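Local coordinates for protein putative amidohydrolase (Unidentified, PDB 3MKV) that is a zinc-binding prolidase of the amidohydrolase superfamily, probably using its metal centre to hydrolyse dipeptides that end in proline, at residues P374-N386 with G398-L410. Residues are numbered along the deposited sequence; the frame is centred on the assembly and turned at random.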
ATOM      1  N   PRO A 374     -38.042  41.824  14.716  1.00 67.39           N
ATOM      2  CA  PRO A 374     -38.971  40.699  14.838  1.00 64.79           C
ATOM      3  C   PRO A 374     -38.607  39.562  13.887  1.00 64.10           C
ATOM      4  O   PRO A 374     -38.408  39.792  12.692  1.00 59.34           O
ATOM      5  CB  PRO A 374     -40.322  41.306  14.442  1.00 58.96           C
ATOM      6  CG  PRO A 374     -40.179  42.750  14.716  1.00 61.06           C
ATOM      7  CD  PRO A 374     -38.741  43.083  14.409  1.00 65.49           C
ATOM      8  N   GLY A 375     -38.527  38.349  14.428  1.00 65.11           N
ATOM      9  CA  GLY A 375     -38.244  37.163  13.631  1.00 64.23           C
ATOM     10  C   GLY A 375     -36.782  36.766  13.694  1.00 65.05           C
ATOM     11  O   GLY A 375     -36.420  35.670  13.266  1.00 66.51           O
ATOM     12  N   ALA A 376     -35.950  37.664  14.231  1.00 59.35           N
ATOM     13  CA  ALA A 376     -34.511  37.438  14.374  1.00 59.00           C
ATOM     14  C   ALA A 376     -34.194  36.588  15.601  1.00 58.09           C
ATOM     15  O   ALA A 376     -35.046  36.386  16.469  1.00 59.71           O
ATOM     16  CB  ALA A 376     -33.766  38.779  14.459  1.00 58.58           C
ATOM     17  N   HIS A 377     -32.966  36.094  15.681  1.00 55.54           N
ATOM     18  CA  HIS A 377     -32.556  35.313  16.848  1.00 58.56           C
ATOM     19  C   HIS A 377     -32.435  36.221  18.065  1.00 55.49           C
ATOM     20  O   HIS A 377     -31.884  37.321  17.975  1.00 52.40           O
ATOM     21  CB  HIS A 377     -31.233  34.578  16.598  1.00 54.74           C
ATOM     22  CG  HIS A 377     -31.358  33.420  15.660  1.00 63.23           C
ATOM     23  ND1 HIS A 377     -31.021  33.501  14.325  1.00 69.20           N
ATOM     24  CD2 HIS A 377     -31.795  32.154  15.861  1.00 68.33           C
ATOM     25  CE1 HIS A 377     -31.246  32.336  13.745  1.00 64.56           C
ATOM     26  NE2 HIS A 377     -31.711  31.500  14.656  1.00 66.53           N
ATOM     27  N   ALA A 378     -32.961  35.762  19.195  1.00 50.17           N
ATOM     28  CA  ALA A 378     -32.863  36.524  20.429  1.00 50.59           C
ATOM     29  C   ALA A 378     -31.458  36.378  20.993  1.00 52.34           C
ATOM     30  O   ALA A 378     -31.247  35.758  22.042  1.00 54.17           O
ATOM     31  CB  ALA A 378     -33.908  36.074  21.441  1.00 48.12           C
ATOM     32  N   ASP A 379     -30.501  36.932  20.253  1.00 53.42           N
ATOM     33  CA  ASP A 379     -29.137  37.115  20.723  1.00 53.64           C
ATOM     34  C   ASP A 379     -29.039  38.574  21.120  1.00 55.79           C
ATOM     35  O   ASP A 379     -28.978  39.456  20.259  1.00 55.99           O
ATOM     36  CB  ASP A 379     -28.127  36.822  19.605  1.00 52.93           C
ATOM     37  CG  ASP A 379     -28.180  35.376  19.112  1.00 56.15           C
ATOM     38  OD1 ASP A 379     -29.069  34.599  19.543  1.00 56.97           O
ATOM     39  OD2 ASP A 379     -27.314  35.016  18.284  1.00 58.57           O
ATOM     40  N   VAL A 380     -29.057  38.834  22.422  1.00 59.14           N
ATOM     41  CA  VAL A 380     -29.141  40.206  22.917  1.00 60.26           C
ATOM     42  C   VAL A 380     -28.092  40.494  23.972  1.00 56.08           C
ATOM     43  O   VAL A 380     -27.787  39.647  24.803  1.00 57.16           O
ATOM     44  CB  VAL A 380     -30.529  40.500  23.541  1.00 61.53           C
ATOM     45  CG1 VAL A 380     -30.618  41.950  23.962  1.00 59.57           C
ATOM     46  CG2 VAL A 380     -31.637  40.163  22.565  1.00 62.00           C
ATOM     47  N   LEU A 381     -27.547  41.700  23.934  1.00 58.83           N
ATOM     48  CA  LEU A 381     -26.651  42.168  24.983  1.00 61.94           C
ATOM     49  C   LEU A 381     -27.256  43.364  25.720  1.00 64.04           C
ATOM     50  O   LEU A 381     -28.054  44.126  25.158  1.00 64.03           O
ATOM     51  CB  LEU A 381     -25.303  42.594  24.399  1.00 61.56           C
ATOM     52  CG  LEU A 381     -24.523  41.627  23.518  1.00 62.56           C
ATOM     53  CD1 LEU A 381     -23.085  42.147  23.337  1.00 55.40           C
ATOM     54  CD2 LEU A 381     -24.535  40.230  24.132  1.00 58.58           C
ATOM     55  N   VAL A 382     -26.865  43.526  26.977  1.00 62.33           N
ATOM     56  CA  VAL A 382     -27.123  44.767  27.692  1.00 59.98           C
ATOM     57  C   VAL A 382     -25.788  45.335  28.135  1.00 55.22           C
ATOM     58  O   VAL A 382     -25.033  44.677  28.843  1.00 57.78           O
ATOM     59  CB  VAL A 382     -28.036  44.559  28.919  1.00 58.79           C
ATOM     60  CG1 VAL A 382     -27.871  45.710  29.903  1.00 57.31           C
ATOM     61  CG2 VAL A 382     -29.475  44.432  28.485  1.00 53.47           C
ATOM     62  N   VAL A 383     -25.484  46.549  27.704  1.00 57.17           N
ATOM     63  CA  VAL A 383     -24.204  47.150  28.033  1.00 58.58           C
ATOM     64  C   VAL A 383     -24.350  48.371  28.933  1.00 60.33           C
ATOM     65  O   VAL A 383     -25.283  49.167  28.796  1.00 56.35           O
ATOM     66  CB  VAL A 383     -23.429  47.531  26.769  1.00 61.31           C
ATOM     67  CG1 VAL A 383     -22.045  48.079  27.132  1.00 61.85           C
ATOM     68  CG2 VAL A 383     -23.311  46.316  25.855  1.00 65.63           C
ATOM     69  N   ASP A 384     -23.421  48.497  29.871  1.00 59.83           N
ATOM     70  CA  ASP A 384     -23.372  49.656  30.723  1.00 62.42           C
ATOM     71  C   ASP A 384     -22.521  50.719  30.050  1.00 64.09           C
ATOM     72  O   ASP A 384     -21.361  50.916  30.408  1.00 66.04           O
ATOM     73  CB  ASP A 384     -22.787  49.292  32.083  1.00 68.64           C
ATOM     74  CG  ASP A 384     -22.824  50.451  33.061  1.00 74.79           C
ATOM     75  OD1 ASP A 384     -23.694  51.340  32.911  1.00 80.80           O
ATOM     76  OD2 ASP A 384     -21.986  50.468  33.985  1.00 76.75           O
ATOM     77  N   GLY A 385     -23.106  51.396  29.067  1.00 61.63           N
ATOM     78  CA  GLY A 385     -22.400  52.416  28.308  1.00 61.66           C
ATOM     79  C   GLY A 385     -23.055  52.606  26.953  1.00 65.12           C
ATOM     80  O   GLY A 385     -24.043  51.937  26.633  1.00 61.44           O
ATOM     81  N   ASN A 386     -22.503  53.517  26.151  1.00 68.58           N
ATOM     82  CA  ASN A 386     -23.045  53.800  24.817  1.00 67.47           C
ATOM     83  C   ASN A 386     -22.012  53.638  23.695  1.00 65.40           C
ATOM     84  O   ASN A 386     -21.246  54.559  23.400  1.00 60.77           O
ATOM     85  CB  ASN A 386     -23.664  55.195  24.771  1.00 66.85           C
ATOM     86  CG  ASN A 386     -24.121  55.574  23.382  1.00 70.98           C
ATOM     87  OD1 ASN A 386     -23.659  55.011  22.386  1.00 70.25           O
ATOM     88  ND2 ASN A 386     -25.035  56.531  23.304  1.00 72.67           N
ATOM     89  N   GLY A 398     -15.891  41.549  29.466  1.00 63.44           N
ATOM     90  CA  GLY A 398     -17.318  41.735  29.720  1.00 64.65           C
ATOM     91  C   GLY A 398     -17.667  42.494  30.994  1.00 64.78           C
ATOM     92  O   GLY A 398     -18.747  42.309  31.546  1.00 61.48           O
ATOM     93  N   GLU A 399     -16.769  43.360  31.460  1.00 66.70           N
ATOM     94  CA  GLU A 399     -16.992  44.073  32.726  1.00 69.33           C
ATOM     95  C   GLU A 399     -18.228  44.957  32.677  1.00 65.90           C
ATOM     96  O   GLU A 399     -18.960  45.075  33.663  1.00 67.56           O
ATOM     97  CB  GLU A 399     -15.770  44.908  33.137  1.00 70.79           C
ATOM     98  CG  GLU A 399     -14.640  44.094  33.761  1.00 69.24           C
ATOM     99  CD  GLU A 399     -13.878  43.277  32.730  1.00 76.27           C
ATOM    100  OE1 GLU A 399     -13.849  43.679  31.541  1.00 75.96           O
ATOM    101  OE2 GLU A 399     -13.305  42.233  33.110  1.00 74.74           O
ATOM    102  N   HIS A 400     -18.460  45.577  31.530  1.00 59.14           N
ATOM    103  CA  HIS A 400     -19.586  46.481  31.380  1.00 58.82           C
ATOM    104  C   HIS A 400     -20.627  45.847  30.486  1.00 58.28           C
ATOM    105  O   HIS A 400     -21.279  46.527  29.695  1.00 57.66           O
ATOM    106  CB  HIS A 400     -19.123  47.813  30.796  1.00 57.71           C
ATOM    107  CG  HIS A 400     -17.993  48.434  31.549  1.00 65.99           C
ATOM    108  ND1 HIS A 400     -18.130  48.905  32.839  1.00 64.91           N
ATOM    109  CD2 HIS A 400     -16.704  48.662  31.198  1.00 69.22           C
ATOM    110  CE1 HIS A 400     -16.974  49.399  33.247  1.00 68.93           C
ATOM    111  NE2 HIS A 400     -16.093  49.264  32.271  1.00 70.75           N
ATOM    112  N   ILE A 401     -20.756  44.530  30.609  1.00 60.85           N
ATOM    113  CA  ILE A 401     -21.729  43.769  29.847  1.00 61.95           C
ATOM    114  C   ILE A 401     -22.451  42.824  30.791  1.00 65.35           C
ATOM    115  O   ILE A 401     -22.230  41.617  30.764  1.00 66.93           O
ATOM    116  CB  ILE A 401     -21.071  42.980  28.693  1.00 66.03           C
ATOM    117  CG1 ILE A 401     -20.111  43.877  27.904  1.00 63.75           C
ATOM    118  CG2 ILE A 401     -22.129  42.400  27.763  1.00 61.79           C
ATOM    119  CD1 ILE A 401     -19.749  43.338  26.533  1.00 65.28           C
ATOM    120  N   PRO A 402     -23.309  43.388  31.650  1.00 68.06           N
ATOM    121  CA  PRO A 402     -24.094  42.694  32.672  1.00 67.59           C
ATOM    122  C   PRO A 402     -24.982  41.564  32.156  1.00 67.45           C
ATOM    123  O   PRO A 402     -25.235  40.611  32.891  1.00 71.41           O
ATOM    124  CB  PRO A 402     -24.975  43.808  33.257  1.00 68.51           C
ATOM    125  CG  PRO A 402     -24.911  44.930  32.252  1.00 68.29           C
ATOM    126  CD  PRO A 402     -23.547  44.840  31.671  1.00 66.72           C
ATOM    127  N   LEU A 403     -25.472  41.665  30.925  1.00 65.51           N
ATOM    128  CA  LEU A 403     -26.377  40.632  30.403  1.00 63.44           C
ATOM    129  C   LEU A 403     -26.014  40.140  29.001  1.00 61.72           C
ATOM    130  O   LEU A 403     -25.738  40.939  28.105  1.00 61.19           O
ATOM    131  CB  LEU A 403     -27.835  41.112  30.443  1.00 62.49           C
ATOM    132  CG  LEU A 403     -28.889  40.059  30.082  1.00 59.02           C
ATOM    133  CD1 LEU A 403     -30.173  40.274  30.879  1.00 58.47           C
ATOM    134  CD2 LEU A 403     -29.172  40.008  28.571  1.00 59.44           C
ATOM    135  N   VAL A 404     -26.008  38.816  28.834  1.00 60.03           N
ATOM    136  CA  VAL A 404     -25.709  38.189  27.550  1.00 55.92           C
ATOM    137  C   VAL A 404     -26.731  37.101  27.223  1.00 56.17           C
ATOM    138  O   VAL A 404     -26.825  36.101  27.921  1.00 53.94           O
ATOM    139  CB  VAL A 404     -24.294  37.572  27.518  1.00 58.18           C
ATOM    140  CG1 VAL A 404     -24.050  36.881  26.166  1.00 59.70           C
ATOM    141  CG2 VAL A 404     -23.228  38.638  27.785  1.00 51.13           C
ATOM    142  N   MET A 405     -27.490  37.310  26.151  1.00 56.50           N
ATOM    143  CA  MET A 405     -28.568  36.412  25.767  1.00 55.90           C
ATOM    144  C   MET A 405     -28.266  35.804  24.403  1.00 57.17           C
ATOM    145  O   MET A 405     -28.039  36.531  23.440  1.00 59.16           O
ATOM    146  CB  MET A 405     -29.906  37.180  25.721  1.00 56.57           C
ATOM    147  CG  MET A 405     -31.130  36.336  25.376  1.00 54.27           C
ATOM    148  SD  MET A 405     -32.735  37.179  25.533  1.00 51.73           S
ATOM    149  CE  MET A 405     -33.104  37.628  23.867  1.00 40.16           C
ATOM    150  N   LYS A 406     -28.275  34.477  24.313  1.00 55.04           N
ATOM    151  CA  LYS A 406     -28.101  33.769  23.060  0.50 54.85           C
ATOM    152  C   LYS A 406     -29.257  32.818  22.868  1.00 57.00           C
ATOM    153  O   LYS A 406     -29.522  32.041  23.758  1.00 53.25           O
ATOM    154  CB  LYS A 406     -26.768  33.020  23.023  0.50 54.45           C
ATOM    155  CG  LYS A 406     -26.694  31.884  22.009  0.50 52.39           C
ATOM    156  CD  LYS A 406     -25.522  30.962  22.316  0.50 44.18           C
ATOM    157  CE  LYS A 406     -25.667  29.608  21.648  0.50 44.03           C
ATOM    158  NZ  LYS A 406     -24.553  28.693  22.012  0.50 33.52           N
ATOM    159  N   ASP A 407     -29.921  32.862  21.719  1.00 63.28           N
ATOM    160  CA  ASP A 407     -31.061  31.991  21.444  1.00 66.95           C
ATOM    161  C   ASP A 407     -32.149  32.121  22.510  1.00 67.60           C
ATOM    162  O   ASP A 407     -32.772  31.122  22.886  1.00 67.25           O
ATOM    163  CB  ASP A 407     -30.623  30.521  21.352  1.00 69.72           C
ATOM    164  CG  ASP A 407     -29.915  30.196  20.047  1.00 75.22           C
ATOM    165  OD1 ASP A 407     -28.881  29.492  20.094  1.00 75.37           O
ATOM    166  OD2 ASP A 407     -30.386  30.645  18.978  1.00 80.35           O
ATOM    167  N   GLY A 408     -32.377  33.342  22.992  1.00 62.73           N
ATOM    168  CA  GLY A 408     -33.431  33.585  23.976  1.00 60.98           C
ATOM    169  C   GLY A 408     -33.181  33.015  25.370  1.00 63.05           C
ATOM    170  O   GLY A 408     -34.106  32.897  26.173  1.00 64.22           O
ATOM    171  N   ARG A 409     -31.937  32.649  25.663  1.00 63.72           N
ATOM    172  CA  ARG A 409     -31.576  32.206  27.000  1.00 63.55           C
ATOM    173  C   ARG A 409     -30.487  33.113  27.531  1.00 63.47           C
ATOM    174  O   ARG A 409     -29.682  33.637  26.770  1.00 64.26           O
ATOM    175  CB  ARG A 409     -31.095  30.750  27.005  1.00 63.31           C
ATOM    176  CG  ARG A 409     -31.965  29.794  26.199  1.00 72.56           C
ATOM    177  CD  ARG A 409     -31.653  28.331  26.497  1.00 76.22           C
ATOM    178  NE  ARG A 409     -32.264  27.885  27.750  1.00 99.95           N
ATOM    179  CZ  ARG A 409     -32.584  26.622  28.025  1.00106.38           C
ATOM    180  NH1 ARG A 409     -32.360  25.667  27.128  1.00107.82           N
ATOM    181  NH2 ARG A 409     -33.138  26.310  29.192  1.00104.50           N
ATOM    182  N   LEU A 410     -30.478  33.308  28.842  1.00 68.66           N
ATOM    183  CA  LEU A 410     -29.476  34.132  29.489  1.00 65.31           C
ATOM    184  C   LEU A 410     -28.302  33.275  29.897  1.00 63.58           C
ATOM    185  O   LEU A 410     -28.449  32.296  30.626  1.00 63.60           O
ATOM    186  CB  LEU A 410     -30.054  34.818  30.733  1.00 67.95           C
ATOM    187  CG  LEU A 410     -31.225  35.780  30.508  1.00 72.79           C
ATOM    188  CD1 LEU A 410     -31.947  36.091  31.818  1.00 71.85           C
ATOM    189  CD2 LEU A 410     -30.763  37.061  29.810  1.00 73.54           C
TER
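Met-405 and Val-380 face each other as a hydrogen-bonded pair where strands 380-383 and 403-406 run antiparallel. Met-405 N gives a 2.7 Å bond to Val-380 O, and Val-380 N returns one to Met-405 O. With CG anti to the backbone N (chi1 -178°), the Met-405 chain stands up from the sheet beside Val-380; its CG passes 3.4 Å from Ala-378 O, while the position of CE is doubtful. Two residues along, Val-382 shares that face. Its CB meets Leu-403 CB at 3.8 Å, while CG1 reaches CG of the Pro-402 ring, which lies crosswise to it, at 3.9 Å. Phe-8 of strand 5-9, in a separate sheet, packs on Val-380, Val-382 and Met-405. Leu-381 and Val-404 pair on the other face, CD2 against CG1, with Met-58 and Leu-61 of strand 56-63 touching Leu-381.

At the type I' turn from Lys-406 to Arg-409, Ala-378 O takes the N-H of Gly-408 at 2.8 Å. Asp-379 OD1 receives Asp-407 N at 2.9 Å, almost straight (174°), on its anti side but tilted 33° out of the carboxylate plane. Asp-379 OD1 and Asp-407 OD2 come within 4.2 Å, but Arg-128 forms salt bridges to both carboxylates, which probably offsets their repulsion. The chemistry thus divides: apolar faces where 380-383 lies between 56-63 and 403-406, and polar bonds holding the turn into strand 409-413.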